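Local structure of putative peptidyl-prolyl cis-trans isomerase Cbf2 (Campylobacter jejuni, 3RFW) at residues Ala1-Val6 against Ala39-Tyr44; Ala143-Leu148 against Tyr200-Lys205; Leu165-Gln170 against Lys205-Ala210. The protein probably catalyses the cis-trans isomerisation of peptidyl-proline bonds and is a SurA-like chaperone that pairs a parvulin-type isomerase domain with a helical chaperone domain. All coordinates share one frame; numbering follows the deposited sequence.

Contact 1 of 3, residues Ala1-Val6 against Ala39-Tyr44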
# COMPACT_ATOMS: atom_id res chain seq x y z
N ALA A 1 -13.36 35.84 -20.60
CA ALA A 1 -13.52 37.10 -19.82
C ALA A 1 -12.30 37.34 -18.93
O ALA A 1 -11.64 36.39 -18.48
CB ALA A 1 -14.78 37.05 -18.98
N THR A 2 -12.05 38.61 -18.65
CA THR A 2 -10.84 39.00 -17.97
C THR A 2 -11.08 38.98 -16.48
O THR A 2 -12.04 39.57 -16.01
CB THR A 2 -10.43 40.39 -18.39
OG1 THR A 2 -10.07 40.34 -19.77
CG2 THR A 2 -9.25 40.88 -17.57
N VAL A 3 -10.26 38.24 -15.75
CA VAL A 3 -10.49 38.10 -14.31
C VAL A 3 -9.38 38.84 -13.57
O VAL A 3 -9.41 38.98 -12.36
CB VAL A 3 -10.54 36.60 -13.89
CG1 VAL A 3 -11.82 35.96 -14.41
CG2 VAL A 3 -9.31 35.85 -14.42
N ALA A 4 -8.36 39.25 -14.31
CA ALA A 4 -7.23 39.96 -13.73
C ALA A 4 -6.36 40.53 -14.83
O ALA A 4 -6.42 40.07 -15.96
CB ALA A 4 -6.41 39.03 -12.83
N THR A 5 -5.52 41.52 -14.49
CA THR A 5 -4.50 42.02 -15.39
C THR A 5 -3.23 41.96 -14.61
O THR A 5 -3.24 42.10 -13.39
CB THR A 5 -4.74 43.51 -15.83
OG1 THR A 5 -4.62 44.38 -14.69
CG2 THR A 5 -6.14 43.70 -16.44
N VAL A 6 -2.14 41.71 -15.30
CA VAL A 6 -0.83 41.61 -14.69
C VAL A 6 0.10 42.44 -15.53
O VAL A 6 0.29 42.14 -16.71
CB VAL A 6 -0.30 40.17 -14.72
CG1 VAL A 6 1.10 40.12 -14.05
CG2 VAL A 6 -1.26 39.23 -13.98
N ALA A 39 -8.39 32.19 -5.19
CA ALA A 39 -7.16 31.50 -4.87
C ALA A 39 -6.52 30.85 -6.11
O ALA A 39 -5.29 30.79 -6.24
CB ALA A 39 -7.41 30.46 -3.83
N LEU A 40 -7.35 30.40 -7.04
CA LEU A 40 -6.85 29.70 -8.22
C LEU A 40 -6.30 30.72 -9.18
O LEU A 40 -5.24 30.52 -9.75
CB LEU A 40 -7.95 28.86 -8.89
CG LEU A 40 -8.38 27.63 -8.07
CD1 LEU A 40 -9.46 26.90 -8.82
CD2 LEU A 40 -7.22 26.67 -7.80
N ILE A 41 -6.98 31.86 -9.29
CA ILE A 41 -6.44 32.98 -10.05
C ILE A 41 -5.06 33.46 -9.57
O ILE A 41 -4.14 33.61 -10.37
CB ILE A 41 -7.43 34.13 -10.17
CG1 ILE A 41 -8.75 33.62 -10.77
CG2 ILE A 41 -6.84 35.22 -11.08
CD1 ILE A 41 -9.88 34.64 -10.73
N GLN A 42 -4.90 33.59 -8.25
CA GLN A 42 -3.60 33.96 -7.65
C GLN A 42 -2.53 32.94 -8.01
O GLN A 42 -1.43 33.30 -8.36
CB GLN A 42 -3.68 33.97 -6.10
CG GLN A 42 -4.38 35.18 -5.49
CD GLN A 42 -4.09 35.29 -3.99
OE1 GLN A 42 -5.01 35.45 -3.17
NE2 GLN A 42 -2.81 35.14 -3.62
N GLN A 43 -2.83 31.69 -7.72
CA GLN A 43 -1.92 30.61 -8.06
C GLN A 43 -1.48 30.65 -9.54
O GLN A 43 -0.29 30.55 -9.86
CB GLN A 43 -2.57 29.28 -7.71
CG GLN A 43 -1.63 28.11 -7.85
CD GLN A 43 -2.13 26.87 -7.11
OE1 GLN A 43 -3.09 26.93 -6.30
NE2 GLN A 43 -1.46 25.74 -7.36
N TYR A 44 -2.44 30.92 -10.43
CA TYR A 44 -2.18 30.92 -11.87
C TYR A 44 -1.31 32.10 -12.28
O TYR A 44 -0.32 31.94 -13.03
CB TYR A 44 -3.50 30.94 -12.66
CG TYR A 44 -3.28 31.02 -14.17
CD1 TYR A 44 -3.19 32.25 -14.82
CD2 TYR A 44 -3.02 29.87 -14.92
CE1 TYR A 44 -2.83 32.35 -16.16
CE2 TYR A 44 -2.72 29.95 -16.29
CZ TYR A 44 -2.64 31.19 -16.91
OH TYR A 44 -2.37 31.27 -18.27
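Ile-41 reaches from the helix toward the strand and meets two successive residues, Val-3 and Ala-4, one with each arm of its branched side chain. The long arm goes to Val-3: CD1 of Ile-41 lies 3.8 Å from CB of Val-3 and 3.9 Å from its CG2, so the methyl settles on the branch point of the valine. The short arm serves the next residue, with Ile-41 CG2 4.2 Å from Ala-4 CB. In Ile-41, CG1 is anti to the carbonyl carbon (chi1 -56°) and CG2 anti to the backbone N, which sends the two arms to different residues. Neighbours in a regular strand would face opposite ways; here Val-3 and Ala-4 both point at the helix because they form a classic beta bulge opposite Ile-11. The contact is wholly apolar and small, burying 107 Å² over both sides. Strand 2-6 pairs with strand 9-12 in a hairpin, and helix 34-56 packs against it, with Ile-45 of the same helix also touching Ala-4 and Phe-29 touching Ile-41. Along Ala-4, Thr-5 and Val-6 the sheet runs on into the second subunit in an antiparallel ladder, and Tyr-251 of that subunit packs on both Ala-4 and Ile-41.

Contact 2 of 3, residues Ala143-Leu148 against Tyr200-Lys205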
# COMPACT_ATOMS: atom_id res chain seq x y z
N ALA A 143 -19.54 -25.39 23.75
CA ALA A 143 -18.80 -24.98 24.96
C ALA A 143 -17.89 -26.09 25.49
O ALA A 143 -16.69 -25.86 25.72
CB ALA A 143 -19.77 -24.52 26.05
N LYS A 144 -18.45 -27.28 25.66
CA LYS A 144 -17.68 -28.43 26.08
C LYS A 144 -16.55 -28.78 25.12
O LYS A 144 -15.45 -29.08 25.56
CB LYS A 144 -18.57 -29.64 26.33
CG LYS A 144 -18.72 -30.00 27.81
N PHE A 145 -16.81 -28.69 23.82
CA PHE A 145 -15.74 -28.91 22.83
C PHE A 145 -14.54 -27.99 23.06
O PHE A 145 -13.40 -28.45 23.18
CB PHE A 145 -16.25 -28.74 21.38
CG PHE A 145 -15.28 -29.26 20.33
CD1 PHE A 145 -15.31 -30.58 19.91
CD2 PHE A 145 -14.32 -28.42 19.77
CE1 PHE A 145 -14.41 -31.06 18.94
CE2 PHE A 145 -13.42 -28.89 18.81
CZ PHE A 145 -13.46 -30.20 18.39
N SER A 146 -14.80 -26.69 23.00
CA SER A 146 -13.77 -25.66 23.16
C SER A 146 -12.99 -25.82 24.48
O SER A 146 -11.76 -25.66 24.51
CB SER A 146 -14.40 -24.27 23.10
OG SER A 146 -15.13 -24.08 21.90
N GLU A 147 -13.70 -26.15 25.56
CA GLU A 147 -13.06 -26.44 26.83
C GLU A 147 -12.14 -27.65 26.74
O GLU A 147 -11.05 -27.66 27.34
CB GLU A 147 -14.09 -26.64 27.96
N LEU A 148 -12.55 -28.67 25.99
CA LEU A 148 -11.70 -29.85 25.79
C LEU A 148 -10.49 -29.53 24.92
O LEU A 148 -9.44 -30.16 25.06
CB LEU A 148 -12.50 -31.00 25.18
CG LEU A 148 -13.43 -31.79 26.12
CD1 LEU A 148 -13.90 -33.10 25.46
CD2 LEU A 148 -12.74 -32.07 27.45
N TYR A 200 -4.36 -37.42 15.18
CA TYR A 200 -5.79 -37.79 15.20
C TYR A 200 -6.65 -36.60 15.63
O TYR A 200 -6.45 -36.07 16.72
CB TYR A 200 -6.02 -38.98 16.14
CG TYR A 200 -5.40 -40.28 15.66
CD1 TYR A 200 -4.11 -40.66 16.04
CD2 TYR A 200 -6.07 -41.09 14.75
CE1 TYR A 200 -3.53 -41.83 15.55
CE2 TYR A 200 -5.49 -42.25 14.26
CZ TYR A 200 -4.23 -42.61 14.65
OH TYR A 200 -3.68 -43.76 14.15
N HIS A 201 -7.61 -36.20 14.78
CA HIS A 201 -8.44 -35.02 15.07
C HIS A 201 -9.87 -35.38 15.43
O HIS A 201 -10.45 -36.28 14.84
CB HIS A 201 -8.48 -34.05 13.90
CG HIS A 201 -7.18 -33.91 13.18
ND1 HIS A 201 -6.63 -32.68 12.88
CD2 HIS A 201 -6.34 -34.83 12.65
CE1 HIS A 201 -5.53 -32.85 12.17
NE2 HIS A 201 -5.33 -34.14 12.02
N VAL A 202 -10.46 -34.59 16.31
CA VAL A 202 -11.90 -34.48 16.40
C VAL A 202 -12.35 -33.10 15.89
O VAL A 202 -11.88 -32.06 16.36
CB VAL A 202 -12.39 -34.68 17.85
CG1 VAL A 202 -13.92 -34.67 17.92
CG2 VAL A 202 -11.81 -35.99 18.44
N ILE A 203 -13.32 -33.11 14.97
CA ILE A 203 -13.78 -31.88 14.31
C ILE A 203 -15.21 -31.57 14.73
O ILE A 203 -16.07 -32.47 14.79
CB ILE A 203 -13.75 -32.05 12.81
CG1 ILE A 203 -12.38 -32.58 12.36
CG2 ILE A 203 -14.11 -30.74 12.11
CD1 ILE A 203 -12.18 -32.56 10.87
N LEU A 204 -15.45 -30.32 15.12
CA LEU A 204 -16.82 -29.82 15.27
C LEU A 204 -17.13 -28.77 14.19
O LEU A 204 -16.45 -27.75 14.10
CB LEU A 204 -17.02 -29.20 16.65
CG LEU A 204 -18.31 -28.41 16.82
CD1 LEU A 204 -19.54 -29.32 16.72
CD2 LEU A 204 -18.28 -27.65 18.13
N LYS A 205 -18.14 -29.04 13.36
CA LYS A 205 -18.52 -28.12 12.30
C LYS A 205 -19.58 -27.15 12.78
O LYS A 205 -20.66 -27.56 13.20
CB LYS A 205 -19.02 -28.87 11.07
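Phe-145 projects from helix 138-152 onto strand 199-213, a helix-on-sheet contact in the parvulin-type isomerase fold, whose four-stranded antiparallel sheet has strand order 2-1-4-3. The ring lies against Leu-204: CB of the leucine sits 3.8 Å from the ring centroid and only 7° off the normal, a CH-pi contact over the middle of one face. The leucine extends back along the phenylalanine as the two side chains pass in opposite directions, bringing its CD2 to 4.0 Å from Phe-145 CB. Val-202, two residues earlier on the same side of the strand, adds its CG1 at 3.8 Å from Phe-145 CE1. With CG anti to the backbone N (chi1 -167°), the ring stretches from the helix to the strand backbone itself. The segment axes remain 10.2 Å apart and run at 146°, so this one large side chain bridges much of the distance between helix and strand. Around this first shell, Ile-118 and Lys-116 of strand 108-120, Ile-189 of strand 188-196 and Leu-133 of helix 123-133 also touch Phe-145. Val-202 and Leu-204 are held in position by backbone hydrogen bonds to Ile-118 and Lys-116, respectively. At the far end of the ring, CZ of Phe-145 comes edge-on to the backbone O of Val-202 at 3.2 Å.

Contact 3 of 3, residues Leu165-Gln170 against Lys205-Ala210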
# COMPACT_ATOMS: atom_id res chain seq x y z
N LEU A 165 -10.83 -22.56 13.94
CA LEU A 165 -10.09 -22.60 12.68
C LEU A 165 -10.67 -21.59 11.70
O LEU A 165 -10.14 -21.39 10.61
CB LEU A 165 -10.13 -24.00 12.05
CG LEU A 165 -9.38 -25.14 12.76
CD1 LEU A 165 -9.59 -26.46 12.02
CD2 LEU A 165 -7.89 -24.84 12.91
N GLY A 166 -11.80 -21.00 12.07
CA GLY A 166 -12.51 -20.06 11.20
C GLY A 166 -13.05 -20.68 9.92
O GLY A 166 -13.06 -21.91 9.77
N TRP A 167 -13.52 -19.84 9.00
CA TRP A 167 -13.94 -20.29 7.67
C TRP A 167 -12.76 -20.69 6.78
O TRP A 167 -11.72 -20.05 6.81
CB TRP A 167 -14.71 -19.19 6.97
CG TRP A 167 -16.03 -18.92 7.58
CD1 TRP A 167 -16.32 -17.99 8.53
CD2 TRP A 167 -17.26 -19.61 7.30
NE1 TRP A 167 -17.66 -18.01 8.83
CE2 TRP A 167 -18.27 -18.99 8.08
CE3 TRP A 167 -17.62 -20.66 6.46
CZ2 TRP A 167 -19.62 -19.38 8.03
CZ3 TRP A 167 -18.95 -21.06 6.40
CH2 TRP A 167 -19.94 -20.41 7.18
N PHE A 168 -12.93 -21.75 6.00
CA PHE A 168 -11.87 -22.24 5.14
C PHE A 168 -12.47 -23.04 3.99
O PHE A 168 -13.58 -23.54 4.12
CB PHE A 168 -10.84 -23.06 5.92
CG PHE A 168 -11.41 -24.29 6.61
CD1 PHE A 168 -11.38 -25.54 6.00
CD2 PHE A 168 -11.83 -24.23 7.94
CE1 PHE A 168 -11.83 -26.68 6.66
CE2 PHE A 168 -12.27 -25.37 8.62
CZ PHE A 168 -12.27 -26.60 7.98
N ASP A 169 -11.77 -23.09 2.86
CA ASP A 169 -12.21 -23.93 1.74
C ASP A 169 -11.37 -25.19 1.55
O ASP A 169 -10.62 -25.57 2.45
CB ASP A 169 -12.33 -23.13 0.43
CG ASP A 169 -11.05 -22.40 0.04
OD1 ASP A 169 -9.94 -22.94 0.27
OD2 ASP A 169 -11.16 -21.30 -0.54
N GLN A 170 -11.57 -25.87 0.43
CA GLN A 170 -10.99 -27.20 0.21
C GLN A 170 -9.53 -27.08 -0.24
O GLN A 170 -8.75 -28.02 -0.10
CB GLN A 170 -11.80 -28.00 -0.81
N LYS A 205 -18.14 -29.04 13.36
CA LYS A 205 -18.52 -28.12 12.30
C LYS A 205 -19.58 -27.15 12.78
O LYS A 205 -20.66 -27.56 13.20
CB LYS A 205 -19.02 -28.87 11.07
N GLU A 206 -19.29 -25.86 12.69
CA GLU A 206 -20.20 -24.83 13.17
C GLU A 206 -21.19 -24.42 12.06
O GLU A 206 -22.38 -24.25 12.32
CB GLU A 206 -19.42 -23.61 13.67
CG GLU A 206 -20.27 -22.50 14.30
CD GLU A 206 -19.44 -21.35 14.87
OE1 GLU A 206 -18.21 -21.51 15.03
OE2 GLU A 206 -20.03 -20.29 15.18
N ASN A 207 -20.67 -24.25 10.85
CA ASN A 207 -21.46 -23.71 9.73
C ASN A 207 -20.88 -24.19 8.40
O ASN A 207 -19.76 -24.72 8.36
CB ASN A 207 -21.49 -22.17 9.77
CG ASN A 207 -22.81 -21.59 9.26
OD1 ASN A 207 -23.58 -22.26 8.57
ND2 ASN A 207 -23.07 -20.33 9.59
N SER A 208 -21.64 -23.99 7.33
CA SER A 208 -21.16 -24.30 5.99
C SER A 208 -21.66 -23.24 5.01
O SER A 208 -22.68 -22.60 5.25
CB SER A 208 -21.68 -25.66 5.56
OG SER A 208 -21.12 -26.65 6.39
N GLN A 209 -20.97 -23.11 3.89
CA GLN A 209 -21.50 -22.32 2.78
C GLN A 209 -21.34 -23.15 1.53
O GLN A 209 -20.27 -23.68 1.28
CB GLN A 209 -20.71 -21.02 2.65
CG GLN A 209 -21.42 -19.94 1.87
CD GLN A 209 -20.66 -18.61 1.90
OE1 GLN A 209 -19.75 -18.37 1.10
NE2 GLN A 209 -20.99 -17.76 2.88
N ALA A 210 -22.43 -23.35 0.80
CA ALA A 210 -22.37 -24.12 -0.45
C ALA A 210 -21.71 -23.27 -1.53
O ALA A 210 -21.82 -22.05 -1.52
CB ALA A 210 -23.77 -24.56 -0.89
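Trp-167 supplies the whole of its segment's share in this contact, laying the six-membered end of its indole against Asn-207, Ser-208 and Gln-209. Van der Waals contacts dominate. CH2 of Trp-167 comes to 3.5 Å from CB of Asn-207, and the ring and amide planes are inclined by 42°, so the two flat groups do not stack. The next approach is to backbone: the indole edge meets the strand between Ser-208 and Gln-209, with CZ3 of Trp-167 3.7 Å from C of Ser-208. Gln-209 adds its CB, 4.1 Å from the same CZ3. The indole gets there because CG is anti to the carbonyl carbon (chi1 -69°), which swings it across to the other strand.

No hydrogen bond joins the two segments. Within 205-210, Asn-207 OD1 accepts the backbone N-H of Ser-208 (N to OD1 2.9 Å), a bent bond with an angle of 140° at the hydrogen, which helps to orient the amide beside the indole.

Between the two segments runs strand 108-120, the shared neighbour of 164-168 and 199-213. Its Gln-114 touches both Trp-167 and Asn-207 and faces the classic bulge at Glu-206 and Asn-207, while its Arg-112 makes a cation-pi contact with Trp-167.

Contacts 2 and 3 both use strand 199-213, their segments overlapping at Lys-205, with centres about 15 Å apart in the isomerase domain. Contact 2 is core, fastening a helix to the sheet through an aromatic face and aliphatic groups. Contact 3 lies at the surface farther along that strand, where an indole reaches past the intervening strand 108-120 and its partners are largely polar residues and backbone. Contact 1 belongs to the other end of the elongated chain, its centre about 74 Å from that of contact 2. Like contact 2 it is buried, apolar and of the helix-on-strand kind, but it has no aromatic ring, and only here does the second subunit help to enclose the packing.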